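Local coordinates for hypothetical protein VPA1032 (Vibrio parahaemolyticus, PDB 1ZBP), which is of unknown function but belongs to the ImpE family, whose members are probably accessory proteins of bacterial type VI secretion, at residues S103-F107 with L122-I126; D147-L152 with T209-S213. One frame throughout, in Å; residues are numbered along the deposited sequence.

Contact 1: S103-F107 with L122-I126; sequences SLVSF and LALQI
Two regular alpha-helical segments, 103-107 from helix 98-113 and 122-126 from helix 116-129, pack nearly antiparallel: their axes approach to 9.9 Å at a signed angle of -155°, and the nearest CA atoms are those of Phe107 and Leu122, 6.1 Å apart. Only two residues separate the parent helices, so this is a helical hairpin; 122-126 also falls in a predicted coiled coil. Ser103 points toward the partner, its CB 4.0 Å from Ile126 CG1. Leu104 starts out pointing away, but its CD2 comes back to 4.1 Å from Ile126 CD1. Ser106 offers backbone as well as side chain, with its C 3.6 Å from Leu122 CD1. Phe107, chi1 t, sends its ring alongside the second helix, where Ala123 CB meets the ring edge 3.9 Å from Phe107 CE2. Leu122 and Ile126, one turn apart and both m,t, point toward 103-107. No hydrogen bond crosses, so the helices meet through van der Waals packing, with small serines letting the aliphatic side chains come close to the first backbone.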
loop_
_atom_site.group_PDB
_atom_site.type_symbol
_atom_site.label_atom_id
_atom_site.label_comp_id
_atom_site.label_asym_id
_atom_site.label_seq_id
_atom_site.Cartn_x
_atom_site.Cartn_y
_atom_site.Cartn_z
ATOM N N SER A 103 -10.902 -16.169 -6.343
ATOM C CA SER A 103 -11.873 -15.425 -5.555
ATOM C C SER A 103 -11.464 -13.954 -5.374
ATOM O O SER A 103 -12.301 -13.060 -5.501
ATOM C CB SER A 103 -12.067 -16.095 -4.190
ATOM O OG SER A 103 -12.590 -17.406 -4.332
ATOM N N LEU A 104 -10.185 -13.700 -5.088
ATOM C CA LEU A 104 -9.699 -12.324 -4.897
ATOM C C LEU A 104 -9.844 -11.449 -6.148
ATOM O O LEU A 104 -10.254 -10.286 -6.056
ATOM C CB LEU A 104 -8.229 -12.318 -4.442
ATOM C CG LEU A 104 -7.918 -12.365 -2.938
ATOM C CD1 LEU A 104 -8.537 -11.157 -2.234
ATOM C CD2 LEU A 104 -8.451 -13.645 -2.333
ATOM N N VAL A 105 -9.496 -12.002 -7.310
ATOM C CA VAL A 105 -9.614 -11.267 -8.562
ATOM C C VAL A 105 -11.094 -11.087 -8.947
ATOM O O VAL A 105 -11.486 -10.017 -9.407
ATOM C CB VAL A 105 -8.853 -11.979 -9.711
ATOM C CG1 VAL A 105 -7.374 -12.120 -9.358
ATOM C CG2 VAL A 105 -9.454 -13.336 -9.972
ATOM N N SER A 106 -11.913 -12.121 -8.739
ATOM C CA SER A 106 -13.344 -12.049 -9.056
ATOM C C SER A 106 -14.045 -11.028 -8.161
ATOM O O SER A 106 -15.068 -10.448 -8.554
ATOM C CB SER A 106 -14.022 -13.421 -8.894
ATOM O OG SER A 106 -13.671 -14.328 -9.937
ATOM N N PHE A 107 -13.494 -10.818 -6.959
ATOM C CA PHE A 107 -14.038 -9.849 -6.001
ATOM C C PHE A 107 -13.964 -8.461 -6.638
ATOM O O PHE A 107 -14.951 -7.720 -6.641
ATOM C CB PHE A 107 -13.235 -9.876 -4.686
ATOM C CG PHE A 107 -13.685 -8.858 -3.657
ATOM C CD1 PHE A 107 -13.380 -7.504 -3.803
ATOM C CD2 PHE A 107 -14.419 -9.254 -2.541
ATOM C CE1 PHE A 107 -13.798 -6.557 -2.855
ATOM C CE2 PHE A 107 -14.840 -8.316 -1.592
ATOM C CZ PHE A 107 -14.529 -6.964 -1.749
ATOM N N LEU A 122 -18.409 -13.448 -2.118
ATOM C CA LEU A 122 -16.969 -13.670 -2.209
ATOM C C LEU A 122 -16.255 -13.216 -0.944
ATOM O O LEU A 122 -15.337 -13.874 -0.470
ATOM C CB LEU A 122 -16.400 -12.935 -3.420
ATOM C CG LEU A 122 -16.717 -13.603 -4.751
ATOM C CD1 LEU A 122 -16.340 -12.680 -5.900
ATOM C CD2 LEU A 122 -15.958 -14.914 -4.834
ATOM N N ALA A 123 -16.695 -12.092 -0.395
ATOM C CA ALA A 123 -16.092 -11.567 0.815
ATOM C C ALA A 123 -16.205 -12.593 1.943
ATOM O O ALA A 123 -15.212 -12.912 2.599
ATOM C CB ALA A 123 -16.762 -10.262 1.211
ATOM N N LEU A 124 -17.409 -13.119 2.153
ATOM C CA LEU A 124 -17.648 -14.106 3.207
ATOM C C LEU A 124 -16.849 -15.391 3.003
ATOM O O LEU A 124 -16.338 -15.966 3.968
ATOM C CB LEU A 124 -19.145 -14.429 3.302
ATOM C CG LEU A 124 -20.048 -13.277 3.775
ATOM C CD1 LEU A 124 -21.501 -13.578 3.426
ATOM C CD2 LEU A 124 -19.882 -13.070 5.275
ATOM N N GLN A 125 -16.740 -15.838 1.752
ATOM C CA GLN A 125 -15.994 -17.061 1.428
ATOM C C GLN A 125 -14.497 -16.891 1.738
ATOM O O GLN A 125 -13.869 -17.770 2.334
ATOM C CB GLN A 125 -16.183 -17.427 -0.058
ATOM C CG GLN A 125 -17.630 -17.738 -0.457
ATOM C CD GLN A 125 -17.790 -18.141 -1.926
ATOM O OE1 GLN A 125 -17.457 -17.379 -2.840
ATOM N NE2 GLN A 125 -18.318 -19.342 -2.152
ATOM N N ILE A 126 -13.938 -15.753 1.331
ATOM C CA ILE A 126 -12.530 -15.443 1.565
ATOM C C ILE A 126 -12.261 -15.396 3.076
ATOM O O ILE A 126 -11.295 -15.989 3.558
ATOM C CB ILE A 126 -12.166 -14.095 0.889
ATOM C CG1 ILE A 126 -12.334 -14.241 -0.628
ATOM C CG2 ILE A 126 -10.743 -13.684 1.228
ATOM C CD1 ILE A 126 -12.338 -12.937 -1.383
#

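Contact 2: D147-L152 with T209-S213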
loop_
_atom_site.group_PDB
_atom_site.type_symbol
_atom_site.label_atom_id
_atom_site.label_comp_id
_atom_site.label_asym_id
_atom_site.label_seq_id
_atom_site.Cartn_x
_atom_site.Cartn_y
_atom_site.Cartn_z
ATOM N N ASP A 147 -6.809 -6.901 8.425
ATOM C CA ASP A 147 -7.076 -5.517 8.007
ATOM C C ASP A 147 -8.596 -5.296 8.093
ATOM O O ASP A 147 -9.370 -6.184 7.742
ATOM C CB ASP A 147 -6.600 -5.292 6.567
ATOM C CG ASP A 147 -6.565 -3.818 6.177
ATOM O OD1 ASP A 147 -7.575 -3.110 6.367
ATOM O OD2 ASP A 147 -5.517 -3.365 5.672
ATOM N N ILE A 148 -9.025 -4.128 8.567
ATOM C CA ILE A 148 -10.459 -3.850 8.691
ATOM C C ILE A 148 -11.140 -3.879 7.319
ATOM O O ILE A 148 -12.254 -4.393 7.177
ATOM C CB ILE A 148 -10.716 -2.486 9.394
ATOM C CG1 ILE A 148 -10.311 -2.582 10.871
ATOM C CG2 ILE A 148 -12.206 -2.101 9.282
ATOM C CD1 ILE A 148 -10.407 -1.249 11.629
ATOM N N ASP A 149 -10.452 -3.323 6.324
ATOM C CA ASP A 149 -10.883 -3.286 4.925
ATOM C C ASP A 149 -11.337 -4.692 4.506
ATOM O O ASP A 149 -10.683 -5.679 4.853
ATOM C CB ASP A 149 -9.687 -2.873 4.065
ATOM C CG ASP A 149 -10.056 -2.609 2.621
ATOM O OD1 ASP A 149 -10.518 -1.492 2.313
ATOM O OD2 ASP A 149 -9.888 -3.526 1.799
ATOM N N ASP A 150 -12.434 -4.798 3.756
ATOM C CA ASP A 150 -12.924 -6.118 3.323
ATOM C C ASP A 150 -12.275 -6.648 2.053
ATOM O O ASP A 150 -12.416 -7.828 1.727
ATOM C CB ASP A 150 -14.437 -6.094 3.144
ATOM C CG ASP A 150 -15.165 -6.168 4.453
ATOM O OD1 ASP A 150 -16.236 -5.529 4.566
ATOM O OD2 ASP A 150 -14.673 -6.871 5.370
ATOM N N ARG A 151 -11.571 -5.778 1.335
ATOM C CA ARG A 151 -10.882 -6.189 0.119
ATOM C C ARG A 151 -9.563 -6.873 0.514
ATOM O O ARG A 151 -9.243 -7.972 0.036
ATOM C CB ARG A 151 -10.610 -4.967 -0.775
ATOM C CG ARG A 151 -9.430 -5.127 -1.733
ATOM C CD ARG A 151 -9.894 -5.349 -3.156
ATOM N NE ARG A 151 -10.778 -4.269 -3.578
ATOM C CZ ARG A 151 -10.416 -2.997 -3.626
ATOM N NH1 ARG A 151 -9.184 -2.662 -3.288
ATOM N NH2 ARG A 151 -11.285 -2.060 -3.975
ATOM N N LEU A 152 -8.805 -6.226 1.396
ATOM C CA LEU A 152 -7.523 -6.770 1.850
ATOM C C LEU A 152 -7.674 -7.942 2.821
ATOM O O LEU A 152 -6.919 -8.907 2.745
ATOM C CB LEU A 152 -6.684 -5.652 2.487
ATOM C CG LEU A 152 -5.649 -4.944 1.602
ATOM C CD1 LEU A 152 -6.042 -5.014 0.131
ATOM C CD2 LEU A 152 -5.481 -3.514 2.083
ATOM N N THR A 209 -1.586 3.472 2.652
ATOM C CA THR A 209 -2.949 3.973 2.452
ATOM C C THR A 209 -3.760 3.024 1.565
ATOM O O THR A 209 -3.191 2.266 0.798
ATOM C CB THR A 209 -2.910 5.366 1.782
ATOM O OG1 THR A 209 -4.203 5.976 1.869
ATOM C CG2 THR A 209 -2.524 5.240 0.327
ATOM N N TYR A 210 -5.085 3.053 1.671
ATOM C CA TYR A 210 -5.905 2.179 0.838
ATOM C C TYR A 210 -5.863 2.575 -0.628
ATOM O O TYR A 210 -5.610 3.722 -0.952
ATOM C CB TYR A 210 -7.351 2.161 1.338
ATOM C CG TYR A 210 -7.486 1.439 2.646
ATOM C CD1 TYR A 210 -7.151 0.082 2.754
ATOM C CD2 TYR A 210 -7.871 2.114 3.795
ATOM C CE1 TYR A 210 -7.192 -0.573 3.973
ATOM C CE2 TYR A 210 -7.912 1.466 5.010
ATOM C CZ TYR A 210 -7.574 0.130 5.093
ATOM O OH TYR A 210 -7.641 -0.495 6.310
ATOM N N VAL A 211 -6.132 1.616 -1.510
ATOM C CA VAL A 211 -6.094 1.858 -2.947
ATOM C C VAL A 211 -7.187 2.806 -3.451
ATOM O O VAL A 211 -6.983 3.532 -4.428
ATOM C CB VAL A 211 -6.132 0.509 -3.739
ATOM C CG1 VAL A 211 -7.517 -0.122 -3.669
ATOM C CG2 VAL A 211 -5.701 0.735 -5.174
ATOM N N ASP A 212 -8.330 2.823 -2.777
ATOM C CA ASP A 212 -9.425 3.698 -3.182
ATOM C C ASP A 212 -9.332 5.135 -2.658
ATOM O O ASP A 212 -10.126 5.984 -3.057
ATOM C CB ASP A 212 -10.772 3.102 -2.759
ATOM C CG ASP A 212 -11.160 1.899 -3.586
ATOM O OD1 ASP A 212 -11.325 2.049 -4.819
ATOM O OD2 ASP A 212 -11.300 0.794 -3.014
ATOM N N SER A 213 -8.375 5.424 -1.782
ATOM C CA SER A 213 -8.264 6.777 -1.242
ATOM C C SER A 213 -8.342 7.834 -2.349
ATOM O O SER A 213 -7.616 7.761 -3.348
ATOM C CB SER A 213 -6.985 6.922 -0.401
ATOM O OG SER A 213 -5.867 6.365 -1.040
#
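Tyr210 reaches across from its loop with the end of its side chain, and its OH donates to Asp147 OD1 at 2.6 Å. That same OD1 takes the backbone N of Asp149 at 2.9 Å, closing an Asx turn, while Asp147 OD2 has a weak hydrogen bond from Trp243. Asp149 repeats the pattern two residues on: its OD2 accepts Arg151 N at 2.8 Å, another Asx turn, and Leu152 N at 2.9 Å, so one oxygen satisfies two amides where the helical phi/psi of 150-152 make no regular bonds. These linked turns shape the loop leaving strand 140-147 of the large antiparallel sheet, within the ImpE family region. Asp149 OD1 lies over one face of the Tyr210 ring, and Leu152 CD2 meets the ring edge 3.9 Å from Tyr210 CE1. Farther along, Arg151 NH2 forms a salt bridge with Asp212 OD2 at 3.0 Å. Asp212 sits in the type I turn 210-213, where Tyr210 O accepts Ser213 OG at 2.7 Å and, weakly, Ser213 N at 3.4 Å.

In the fold
The chain completes contact 1 before it opens contact 2, yet the two pack directly against each other, with centres about 14 Å apart. Arg151 is the main joint: its NE lies 3.9 Å from Phe107 CE1, and its backbone O is 4.0 Å from Leu104 CD1. Asp150 O stands 4.1 Å from Phe107 CE2. The first helix of the hairpin thus rests on the loop after strand 140-147, while segment 209-213 meets the same loop through Tyr210 and, by way of the Arg151 guanidinium, through Asp212. Val234, in the loop between strands 224-228 and 235-239, touches both Phe107 and Asp150. No active site or ligand has been identified, so any role beyond structure remains open.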